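Ro sixty-related protein, RSR (Deinococcus radiodurans, PDB 2NVO) binds several small RNAs that accumulate during recovery from ultraviolet irradiation, forms oligomers on binding Y RNA, and contributes to the ultraviolet resistance of its host. Local coordinates at residues A[369-374]-A[416-421]; A[373-378]-A[432-437]; A[409-414]-A[443-448]. All blocks are in the same frame, centred on the assembly; numbering follows the deposited sequence.

Interaction 1: residues A[369-374]-A[416-421]; sequences LDVSGS and RPLGIT. With CA (calcium ion), chain B.
Leu418 reaches from the turn after strand 415-417 to Leu369 and Val371, where strand 364-369 gives way to its loop. Its CB lies short of the contact; beyond CG both methyls do the touching. CD2 meets Leu369 CD2 at 3.6 Å and, closer to the backbone, Leu369 CB at 3.8 Å, and lies 4.0 Å from Val371 CG1. CD1 reaches Val371 CG1 alone, at 4.1 Å. With chi1 -96° and chi2 23°, off the staggered positions, both methyls face Val371 CG1. Ile420 CD1 adds a looser touch 4.2 Å from Leu369 CD2, with helix 388-402 lying against both residues. This greasy patch backs a polar loop. There Asp370 OD1 accepts from Ser372 N, nearly along the C-O axis, which makes an Asx turn, and also from Ser372 OG, 2.7 Å away on its syn side. Asp370 OD2 takes a hydrogen bond from a water on the calcium ion, and also pairs with Thr441 and Thr464. Ser372 OG, Ser374 OG, two waters and Glu467 bind the calcium. Asp370, Ser372 and Ser374 form the DxSxS signature of a MIDAS-like site, at the strand end where von Willebrand factor A domains carry it.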
ATOM      1  N   LEU A 369     -17.269  -7.393  15.617  1.00  5.36           N
ATOM      2  CA  LEU A 369     -16.306  -6.535  16.277  1.00  6.74           C
ATOM      3  C   LEU A 369     -16.047  -6.994  17.704  1.00  5.75           C
ATOM      4  O   LEU A 369     -16.971  -7.217  18.476  1.00  5.12           O
ATOM      5  CB  LEU A 369     -16.841  -5.102  16.332  1.00  5.58           C
ATOM      6  CG  LEU A 369     -16.637  -4.176  15.145  1.00  9.61           C
ATOM      7  CD1 LEU A 369     -16.722  -4.931  13.822  1.00  5.12           C
ATOM      8  CD2 LEU A 369     -17.565  -2.975  15.190  1.00  8.62           C
ATOM      9  N   ASP A 370     -14.769  -7.136  18.022  1.00  5.12           N
ATOM     10  CA  ASP A 370     -14.300  -7.193  19.397  1.00  5.12           C
ATOM     11  C   ASP A 370     -14.696  -5.856  20.037  1.00  5.12           C
ATOM     12  O   ASP A 370     -14.375  -4.780  19.513  1.00  5.12           O
ATOM     13  CB  ASP A 370     -12.767  -7.395  19.376  1.00  5.12           C
ATOM     14  CG  ASP A 370     -12.184  -7.729  20.758  1.00  5.12           C
ATOM     15  OD1 ASP A 370     -12.637  -7.139  21.750  1.00  5.12           O
ATOM     16  OD2 ASP A 370     -11.266  -8.573  20.831  1.00  5.12           O
ATOM     17  N   VAL A 371     -15.420  -5.904  21.147  1.00  5.12           N
ATOM     18  CA  VAL A 371     -15.901  -4.687  21.805  1.00  6.40           C
ATOM     19  C   VAL A 371     -15.326  -4.513  23.215  1.00  7.17           C
ATOM     20  O   VAL A 371     -15.822  -3.705  23.989  1.00  9.66           O
ATOM     21  CB  VAL A 371     -17.469  -4.658  21.895  1.00  7.44           C
ATOM     22  CG1 VAL A 371     -18.088  -4.597  20.499  1.00  5.69           C
ATOM     23  CG2 VAL A 371     -17.992  -5.862  22.669  1.00  8.10           C
ATOM     24  N   SER A 372     -14.297  -5.277  23.542  1.00  6.66           N
ATOM     25  CA  SER A 372     -13.711  -5.215  24.880  1.00 10.43           C
ATOM     26  C   SER A 372     -12.808  -3.995  25.028  1.00  9.64           C
ATOM     27  O   SER A 372     -12.436  -3.362  24.030  1.00  5.12           O
ATOM     28  CB  SER A 372     -12.920  -6.485  25.155  1.00  7.19           C
ATOM     29  OG  SER A 372     -11.858  -6.621  24.230  1.00  9.06           O
ATOM     30  N   GLY A 373     -12.447  -3.682  26.278  1.00  8.90           N
ATOM     31  CA  GLY A 373     -11.726  -2.460  26.590  1.00  8.54           C
ATOM     32  C   GLY A 373     -10.365  -2.272  25.939  1.00  7.25           C
ATOM     33  O   GLY A 373      -9.962  -1.133  25.646  1.00  8.58           O
ATOM     34  N   SER A 374      -9.645  -3.364  25.711  1.00  7.20           N
ATOM     35  CA  SER A 374      -8.319  -3.236  25.122  1.00  9.78           C
ATOM     36  C   SER A 374      -8.392  -2.679  23.688  1.00  8.32           C
ATOM     37  O   SER A 374      -7.409  -2.160  23.179  1.00  5.12           O
ATOM     38  CB  SER A 374      -7.565  -4.562  25.148  1.00  6.77           C
ATOM     39  OG  SER A 374      -8.187  -5.511  24.291  1.00  9.49           O
ATOM     40  N   ARG A 416     -24.226 -10.215  19.811  1.00 13.42           N
ATOM     41  CA  ARG A 416     -25.418  -9.443  19.519  1.00 15.15           C
ATOM     42  C   ARG A 416     -25.109  -8.335  18.539  1.00 14.96           C
ATOM     43  O   ARG A 416     -23.946  -8.016  18.310  1.00 13.52           O
ATOM     44  CB  ARG A 416     -25.971  -8.835  20.805  1.00 21.46           C
ATOM     45  CG  ARG A 416     -25.051  -7.792  21.414  1.00 20.71           C
ATOM     46  CD  ARG A 416     -25.805  -6.872  22.344  1.00 21.72           C
ATOM     47  NE  ARG A 416     -24.898  -6.074  23.161  1.00 21.70           N
ATOM     48  CZ  ARG A 416     -24.436  -4.879  22.815  1.00 20.81           C
ATOM     49  NH1 ARG A 416     -24.783  -4.330  21.656  1.00 17.73           N
ATOM     50  NH2 ARG A 416     -23.620  -4.233  23.635  1.00 26.49           N
ATOM     51  N   PRO A 417     -26.159  -7.742  17.955  1.00 16.74           N
ATOM     52  CA  PRO A 417     -26.027  -6.624  17.026  1.00 14.68           C
ATOM     53  C   PRO A 417     -25.531  -5.406  17.769  1.00 15.88           C
ATOM     54  O   PRO A 417     -25.872  -5.230  18.946  1.00 14.45           O
ATOM     55  CB  PRO A 417     -27.464  -6.386  16.553  1.00 15.17           C
ATOM     56  CG  PRO A 417     -28.186  -7.648  16.837  1.00 14.04           C
ATOM     57  CD  PRO A 417     -27.555  -8.196  18.072  1.00 17.08           C
ATOM     58  N   LEU A 418     -24.729  -4.585  17.098  1.00 13.16           N
ATOM     59  CA  LEU A 418     -24.205  -3.375  17.720  1.00 13.51           C
ATOM     60  C   LEU A 418     -25.118  -2.206  17.386  1.00 13.69           C
ATOM     61  O   LEU A 418     -25.086  -1.167  18.038  1.00 12.54           O
ATOM     62  CB  LEU A 418     -22.765  -3.096  17.246  1.00  9.44           C
ATOM     63  CG  LEU A 418     -21.583  -3.571  18.100  1.00 16.49           C
ATOM     64  CD1 LEU A 418     -21.909  -4.731  19.037  1.00 10.61           C
ATOM     65  CD2 LEU A 418     -20.309  -3.849  17.277  1.00 10.37           C
ATOM     66  N   GLY A 419     -25.951  -2.382  16.368  1.00 14.19           N
ATOM     67  CA  GLY A 419     -26.887  -1.340  15.985  1.00 14.72           C
ATOM     68  C   GLY A 419     -26.215  -0.142  15.346  1.00 12.18           C
ATOM     69  O   GLY A 419     -26.749   0.964  15.362  1.00 12.56           O
ATOM     70  N   ILE A 420     -25.029  -0.348  14.780  1.00 12.31           N
ATOM     71  CA  ILE A 420     -24.398   0.697  13.995  1.00 10.88           C
ATOM     72  C   ILE A 420     -25.078   0.797  12.639  1.00 11.92           C
ATOM     73  O   ILE A 420     -25.335  -0.209  11.992  1.00 12.55           O
ATOM     74  CB  ILE A 420     -22.901   0.439  13.783  1.00 10.44           C
ATOM     75  CG1 ILE A 420     -22.189   0.397  15.137  1.00 10.05           C
ATOM     76  CG2 ILE A 420     -22.297   1.524  12.909  1.00 11.64           C
ATOM     77  CD1 ILE A 420     -20.911  -0.400  15.122  1.00  9.95           C
ATOM     78  N   THR A 421     -25.354   2.019  12.197  1.00 10.60           N
ATOM     79  CA  THR A 421     -25.987   2.219  10.893  1.00 13.62           C
ATOM     80  C   THR A 421     -25.223   3.244  10.079  1.00 14.34           C
ATOM     81  O   THR A 421     -24.315   3.916  10.604  1.00 10.95           O
ATOM     82  CB  THR A 421     -27.453   2.686  11.047  1.00 15.06           C
ATOM     83  OG1 THR A 421     -27.481   4.086  11.329  1.00 16.76           O
ATOM     84  CG2 THR A 421     -28.132   1.927  12.175  1.00 16.69           C
TER
HETATM   85 CA    CA B 533      -9.544  -7.585  24.789  1.00  5.12          CA
HETATM   86  O   HOH W   1      -9.318  -7.801  22.361  1.00  5.12           O
HETATM   87  O   HOH W   2     -10.984  -9.575  25.056  1.00  9.80           O

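Interaction 2: residues A[373-378]-A[432-437]; sequences GSMTCG and KAQSVS. Unlike the reference sequence in segment 432-437: Val436 (reference Met). With CA (calcium ion), chain B.
Thr376 lays its methyl over the flat face of the Gln434 amide, CG2 standing 3.6 Å from CD and almost straight above it, while the two side chains run at a slant to each other. Gln434 gets there by folding: its chain bends at chi2 (-62°), carrying the amide across to the short 3-10 turn 373-376. Gly373 CA borders the amide further round, and Met375 CB flanks it obliquely before the methionine curls away through two more bends. Thr376 is turned the right way by its own hydroxyl: OG1 lies between backbone N and carbonyl carbon (chi1 70°) and donates to Gly373 O over 2.8 Å, nearly in line with that carbonyl. Gly373 O also accepts from Thr376 N at 3.0 Å, so two bonds from one residue grip it. Further along the 432-437 segment, Ser435 OG donates to Ser437 O at 2.6 Å. Ser374 gives its OG to the calcium ion of the MIDAS-like site, so the glutamine packs on the metal-binding loop. Helix 426-432 ends just before Ala433, and the first turn of helix 388-402 packs against the contact through Asn389, which touches Met375, Ala433 and Gln434 and shares a backbone hydrogen bond with Met375.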
ATOM      1  N   GLY A 373     -12.447  -3.682  26.278  1.00  8.90           N
ATOM      2  CA  GLY A 373     -11.726  -2.460  26.590  1.00  8.54           C
ATOM      3  C   GLY A 373     -10.365  -2.272  25.939  1.00  7.25           C
ATOM      4  O   GLY A 373      -9.962  -1.133  25.646  1.00  8.58           O
ATOM      5  N   SER A 374      -9.645  -3.364  25.711  1.00  7.20           N
ATOM      6  CA  SER A 374      -8.319  -3.236  25.122  1.00  9.78           C
ATOM      7  C   SER A 374      -8.392  -2.679  23.688  1.00  8.32           C
ATOM      8  O   SER A 374      -7.409  -2.160  23.179  1.00  5.12           O
ATOM      9  CB  SER A 374      -7.565  -4.562  25.148  1.00  6.77           C
ATOM     10  OG  SER A 374      -8.187  -5.511  24.291  1.00  9.49           O
ATOM     11  N   MET A 375      -9.572  -2.758  23.066  1.00  8.59           N
ATOM     12  CA  MET A 375      -9.747  -2.196  21.715  1.00  5.73           C
ATOM     13  C   MET A 375      -9.499  -0.683  21.723  1.00  7.04           C
ATOM     14  O   MET A 375      -9.263  -0.090  20.686  1.00  5.12           O
ATOM     15  CB  MET A 375     -11.149  -2.524  21.152  1.00  5.12           C
ATOM     16  CG  MET A 375     -11.345  -4.018  20.831  1.00  5.12           C
ATOM     17  SD  MET A 375     -10.289  -4.667  19.530  1.00  5.12           S
ATOM     18  CE  MET A 375     -11.105  -4.013  18.038  1.00  5.12           C
ATOM     19  N   THR A 376      -9.583  -0.064  22.902  1.00  5.84           N
ATOM     20  CA  THR A 376      -9.304   1.373  23.030  1.00  7.00           C
ATOM     21  C   THR A 376      -7.799   1.686  23.207  1.00  8.51           C
ATOM     22  O   THR A 376      -7.411   2.856  23.344  1.00  8.83           O
ATOM     23  CB  THR A 376     -10.125   2.043  24.168  1.00  8.34           C
ATOM     24  OG1 THR A 376      -9.643   1.596  25.445  1.00 11.79           O
ATOM     25  CG2 THR A 376     -11.601   1.714  24.022  1.00  9.41           C
ATOM     26  N   CYS A 377      -6.956   0.654  23.162  1.00  9.03           N
ATOM     27  CA  CYS A 377      -5.506   0.852  23.303  1.00 10.93           C
ATOM     28  C   CYS A 377      -4.780   0.542  22.010  1.00  9.82           C
ATOM     29  O   CYS A 377      -5.124  -0.415  21.328  1.00  7.53           O
ATOM     30  CB  CYS A 377      -4.928  -0.039  24.429  1.00 10.46           C
ATOM     31  SG  CYS A 377      -3.086   0.009  24.580  1.00 15.04           S
ATOM     32  N   GLY A 378      -3.739   1.310  21.692  1.00  9.26           N
ATOM     33  CA  GLY A 378      -2.892   0.961  20.566  1.00  9.57           C
ATOM     34  C   GLY A 378      -2.960   1.938  19.392  1.00 11.31           C
ATOM     35  O   GLY A 378      -3.953   2.644  19.191  1.00  9.52           O
ATOM     36  N   LYS A 432     -20.791   2.448  20.187  1.00 10.47           N
ATOM     37  CA  LYS A 432     -21.588   1.238  20.026  1.00 10.07           C
ATOM     38  C   LYS A 432     -20.719  -0.001  19.988  1.00  9.81           C
ATOM     39  O   LYS A 432     -21.193  -1.091  20.257  1.00  9.98           O
ATOM     40  CB  LYS A 432     -22.460   1.314  18.761  1.00  9.51           C
ATOM     41  CG  LYS A 432     -23.624   2.286  18.909  1.00 12.84           C
ATOM     42  CD  LYS A 432     -24.444   2.415  17.608  1.00 12.22           C
ATOM     43  CE  LYS A 432     -25.600   3.408  17.803  1.00 12.79           C
ATOM     44  NZ  LYS A 432     -26.162   3.801  16.497  1.00 19.11           N
ATOM     45  N   ALA A 433     -19.435   0.183  19.663  1.00  9.32           N
ATOM     46  CA  ALA A 433     -18.477  -0.908  19.580  1.00  8.25           C
ATOM     47  C   ALA A 433     -17.609  -1.012  20.843  1.00  8.42           C
ATOM     48  O   ALA A 433     -16.462  -1.433  20.781  1.00  7.85           O
ATOM     49  CB  ALA A 433     -17.588  -0.721  18.371  1.00  6.90           C
ATOM     50  N   GLN A 434     -18.170  -0.611  21.974  1.00 10.25           N
ATOM     51  CA  GLN A 434     -17.501  -0.751  23.267  1.00 13.80           C
ATOM     52  C   GLN A 434     -18.526  -1.227  24.285  1.00 13.47           C
ATOM     53  O   GLN A 434     -19.631  -0.696  24.379  1.00 14.83           O
ATOM     54  CB  GLN A 434     -16.836   0.570  23.704  1.00 14.77           C
ATOM     55  CG  GLN A 434     -15.420   0.740  23.114  1.00 10.31           C
ATOM     56  CD  GLN A 434     -14.483  -0.368  23.586  1.00 11.28           C
ATOM     57  OE1 GLN A 434     -14.037  -1.237  22.809  1.00  9.72           O
ATOM     58  NE2 GLN A 434     -14.213  -0.368  24.875  1.00 10.19           N
ATOM     59  N   SER A 435     -18.175  -2.271  25.009  1.00 14.53           N
ATOM     60  CA  SER A 435     -19.081  -2.827  25.980  1.00 19.18           C
ATOM     61  C   SER A 435     -18.266  -3.279  27.177  1.00 17.04           C
ATOM     62  O   SER A 435     -17.365  -4.104  27.045  1.00 19.50           O
ATOM     63  CB  SER A 435     -19.860  -3.991  25.362  1.00 17.32           C
ATOM     64  OG  SER A 435     -20.581  -4.694  26.352  1.00 20.92           O
ATOM     65  N   VAL A 436     -18.585  -2.726  28.341  1.00 21.11           N
ATOM     66  CA  VAL A 436     -17.950  -3.108  29.605  1.00 21.84           C
ATOM     67  C   VAL A 436     -17.965  -4.618  29.862  1.00 20.32           C
ATOM     68  O   VAL A 436     -17.003  -5.174  30.389  1.00 19.57           O
ATOM     69  CB  VAL A 436     -18.621  -2.401  30.804  1.00 25.80           C
ATOM     70  CG1 VAL A 436     -17.915  -2.772  32.089  1.00 28.53           C
ATOM     71  CG2 VAL A 436     -18.617  -0.899  30.604  1.00 31.05           C
ATOM     72  N   SER A 437     -19.057  -5.285  29.504  1.00 20.49           N
ATOM     73  CA  SER A 437     -19.093  -6.734  29.611  1.00 18.25           C
ATOM     74  C   SER A 437     -18.953  -7.331  28.225  1.00 18.49           C
ATOM     75  O   SER A 437     -19.649  -6.942  27.287  1.00 23.90           O
ATOM     76  CB  SER A 437     -20.370  -7.215  30.307  1.00 24.09           C
ATOM     77  OG  SER A 437     -21.488  -7.077  29.458  1.00 34.07           O
TER
HETATM   78 CA    CA B 533      -9.544  -7.585  24.789  1.00  5.12          CA
HETATM   79  O   HOH W   2     -10.984  -9.575  25.056  1.00  9.80           O
HETATM   80  O   HOH W   1      -9.318  -7.801  22.361  1.00  5.12           O

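Interaction 3: residues A[409-414]-A[443-448]; sequences MGFAEQ and CAQPIL
Phe411 faces Gln445 with their CA atoms 8.8 Å apart, the first at the centre of an inverse gamma turn, the second in helix 445-452. The gamma turn has a weak bond from Ala412 N to Gly410 O; in the helix, Leu448 N bonds Ala444 O at 3.0 Å. The Phe411 ring bridges the gap. Gln445 stretches toward it with CG anti to the backbone N (chi1 -178°) and the chain extended beyond, and the two side chains run past each other in opposite directions. OE1 comes to the ring edge near its plane, 3.8 Å from Phe411 CD1, with amide and ring planes 55° apart. A carbonyl oxygen there probably meets the slightly positive C-H rim. The Pro446 and Phe411 side chains cross at about a right angle, and Pro446 CG approaches the ring obliquely, 3.9 Å from Phe411 CZ, with Pro446 CD 4.1 Å from Phe411 CE1. Phe415 closes the cluster, stacking edge-to-face on Phe411 and touching Gln445 and Pro446. Phe411 also packs on Thr441, a probable metal ligand by similarity, with the calcium ion about 9 Å from its side chain. The contact packs helix 445-452 on the sheet of the von Willebrand factor A fold, near the MIDAS-like site.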
ATOM      1  N   MET A 409     -22.112  -7.072  14.348  1.00  9.66           N
ATOM      2  CA  MET A 409     -22.359  -7.758  15.590  1.00  8.68           C
ATOM      3  C   MET A 409     -21.149  -7.505  16.492  1.00  9.92           C
ATOM      4  O   MET A 409     -20.098  -7.072  16.022  1.00  8.39           O
ATOM      5  CB  MET A 409     -22.493  -9.264  15.345  1.00  8.08           C
ATOM      6  CG  MET A 409     -23.533  -9.635  14.274  1.00 11.81           C
ATOM      7  SD  MET A 409     -25.191  -9.321  14.910  1.00 13.64           S
ATOM      8  CE  MET A 409     -25.321 -10.657  16.094  1.00 11.32           C
ATOM      9  N   GLY A 410     -21.304  -7.809  17.778  1.00  9.77           N
ATOM     10  CA  GLY A 410     -20.235  -7.630  18.744  1.00 11.71           C
ATOM     11  C   GLY A 410     -20.168  -8.801  19.700  1.00 11.06           C
ATOM     12  O   GLY A 410     -21.194  -9.458  19.966  1.00 11.05           O
ATOM     13  N   PHE A 411     -18.958  -9.077  20.189  1.00  8.54           N
ATOM     14  CA  PHE A 411     -18.727 -10.165  21.130  1.00  9.90           C
ATOM     15  C   PHE A 411     -18.943  -9.625  22.561  1.00  9.66           C
ATOM     16  O   PHE A 411     -18.014  -9.541  23.371  1.00  7.59           O
ATOM     17  CB  PHE A 411     -17.301 -10.711  20.989  1.00  9.35           C
ATOM     18  CG  PHE A 411     -16.971 -11.315  19.623  1.00 11.64           C
ATOM     19  CD1 PHE A 411     -17.150 -12.678  19.377  1.00  9.78           C
ATOM     20  CD2 PHE A 411     -16.430 -10.538  18.611  1.00  9.45           C
ATOM     21  CE1 PHE A 411     -16.809 -13.219  18.167  1.00  8.29           C
ATOM     22  CE2 PHE A 411     -16.091 -11.087  17.385  1.00  5.74           C
ATOM     23  CZ  PHE A 411     -16.282 -12.429  17.170  1.00  9.13           C
ATOM     24  N   ALA A 412     -20.175  -9.239  22.847  1.00 11.48           N
ATOM     25  CA  ALA A 412     -20.514  -8.552  24.089  1.00 14.58           C
ATOM     26  C   ALA A 412     -20.972  -9.510  25.189  1.00 16.59           C
ATOM     27  O   ALA A 412     -20.527 -10.659  25.237  1.00 17.07           O
ATOM     28  CB  ALA A 412     -21.550  -7.469  23.818  1.00 14.00           C
ATOM     29  N   GLU A 413     -21.821  -9.022  26.098  1.00 24.50           N
ATOM     30  CA  GLU A 413     -22.484  -9.874  27.096  1.00 23.87           C
ATOM     31  C   GLU A 413     -22.834 -11.196  26.422  1.00 24.14           C
ATOM     32  O   GLU A 413     -22.474 -12.286  26.873  1.00 30.61           O
ATOM     33  CB  GLU A 413     -23.779  -9.213  27.597  1.00 29.85           C
ATOM     34  CG  GLU A 413     -23.761  -7.688  27.615  1.00 31.26           C
ATOM     35  CD  GLU A 413     -24.201  -7.061  26.295  1.00 27.61           C
ATOM     36  OE1 GLU A 413     -25.050  -7.665  25.600  1.00 26.27           O
ATOM     37  OE2 GLU A 413     -23.706  -5.956  25.965  1.00 28.26           O
ATOM     38  N   GLN A 414     -23.529 -11.078  25.306  1.00 22.57           N
ATOM     39  CA  GLN A 414     -23.638 -12.181  24.381  1.00 24.06           C
ATOM     40  C   GLN A 414     -23.404 -11.646  22.982  1.00 18.28           C
ATOM     41  O   GLN A 414     -23.274 -10.435  22.786  1.00 18.46           O
ATOM     42  CB  GLN A 414     -25.009 -12.839  24.492  1.00 29.53           C
ATOM     43  CG  GLN A 414     -26.105 -11.907  24.908  1.00 33.43           C
ATOM     44  CD  GLN A 414     -27.047 -12.575  25.886  1.00 42.58           C
ATOM     45  OE1 GLN A 414     -26.873 -13.749  26.226  1.00 45.93           O
ATOM     46  NE2 GLN A 414     -28.047 -11.830  26.355  1.00 46.03           N
ATOM     47  N   CYS A 443     -13.714 -16.448  16.657  1.00  8.20           N
ATOM     48  CA  CYS A 443     -13.934 -16.184  15.242  1.00  8.46           C
ATOM     49  C   CYS A 443     -14.864 -17.202  14.593  1.00  9.25           C
ATOM     50  O   CYS A 443     -15.258 -17.017  13.455  1.00  8.50           O
ATOM     51  CB  CYS A 443     -12.612 -16.158  14.475  1.00  9.07           C
ATOM     52  SG  CYS A 443     -11.366 -14.939  15.095  1.00 10.49           S
ATOM     53  N   ALA A 444     -15.181 -18.291  15.294  1.00 10.42           N
ATOM     54  CA  ALA A 444     -16.123 -19.267  14.753  1.00  9.21           C
ATOM     55  C   ALA A 444     -17.551 -18.802  14.988  1.00  8.33           C
ATOM     56  O   ALA A 444     -18.469 -19.112  14.220  1.00 10.66           O
ATOM     57  CB  ALA A 444     -15.902 -20.644  15.387  1.00  9.84           C
ATOM     58  N   GLN A 445     -17.732 -18.039  16.047  1.00  7.02           N
ATOM     59  CA  GLN A 445     -19.054 -17.731  16.558  1.00  9.12           C
ATOM     60  C   GLN A 445     -19.993 -16.916  15.627  1.00  9.38           C
ATOM     61  O   GLN A 445     -21.207 -17.175  15.584  1.00 11.03           O
ATOM     62  CB  GLN A 445     -18.915 -17.083  17.935  1.00 11.42           C
ATOM     63  CG  GLN A 445     -20.234 -16.758  18.595  1.00 14.31           C
ATOM     64  CD  GLN A 445     -20.061 -16.312  20.031  1.00 19.42           C
ATOM     65  OE1 GLN A 445     -19.002 -15.808  20.420  1.00 17.68           O
ATOM     66  NE2 GLN A 445     -21.102 -16.498  20.832  1.00 17.16           N
ATOM     67  N   PRO A 446     -19.450 -15.936  14.879  1.00  8.64           N
ATOM     68  CA  PRO A 446     -20.312 -15.210  13.936  1.00  7.79           C
ATOM     69  C   PRO A 446     -20.870 -16.161  12.881  1.00  8.27           C
ATOM     70  O   PRO A 446     -22.010 -15.980  12.443  1.00  7.33           O
ATOM     71  CB  PRO A 446     -19.355 -14.216  13.251  1.00  7.19           C
ATOM     72  CG  PRO A 446     -18.204 -14.041  14.230  1.00  5.85           C
ATOM     73  CD  PRO A 446     -18.062 -15.423  14.885  1.00  7.42           C
ATOM     74  N   ILE A 447     -20.064 -17.139  12.485  1.00  7.70           N
ATOM     75  CA  ILE A 447     -20.455 -18.086  11.450  1.00  9.28           C
ATOM     76  C   ILE A 447     -21.474 -19.088  11.975  1.00 12.71           C
ATOM     77  O   ILE A 447     -22.432 -19.435  11.283  1.00 12.68           O
ATOM     78  CB  ILE A 447     -19.242 -18.819  10.887  1.00  9.10           C
ATOM     79  CG1 ILE A 447     -18.193 -17.810  10.423  1.00  9.08           C
ATOM     80  CG2 ILE A 447     -19.649 -19.747   9.727  1.00 10.69           C
ATOM     81  CD1 ILE A 447     -16.831 -18.400  10.287  1.00 11.23           C
ATOM     82  N   LEU A 448     -21.247 -19.572  13.190  1.00 13.95           N
ATOM     83  CA  LEU A 448     -22.220 -20.429  13.849  1.00 13.43           C
ATOM     84  C   LEU A 448     -23.537 -19.660  14.027  1.00 14.77           C
ATOM     85  O   LEU A 448     -24.620 -20.181  13.744  1.00 15.89           O
ATOM     86  CB  LEU A 448     -21.680 -20.904  15.197  1.00 11.51           C
ATOM     87  CG  LEU A 448     -20.399 -21.738  15.236  1.00 11.48           C
ATOM     88  CD1 LEU A 448     -19.948 -21.902  16.674  1.00 10.11           C
ATOM     89  CD2 LEU A 448     -20.578 -23.130  14.583  1.00 16.80           C
TER

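All three contacts lie in the von Willebrand factor A-like domain, about 28 to 30 Å from the centre of the chain. Interactions 1 and 2 share Gly373 and Ser374 of the metal loop and sit about 8 Å apart between centres; interaction 3 is about 10 Å from the first and 15 Å from the second. Along the chain the order is 369-378, 409-414, 416-421, 432-437, 443-448, so the segments interleave. Neighbouring strands 364-369, 405-411 and 415-417 tie interactions 1 and 3 together, while a probable hydrogen bond from Ser435 N to Val371 O joins 1 to 2. Interactions 1 and 2 include calcium ligands, and interaction 3 packs close by, in the domain that closes the TROVE horseshoe into a ring.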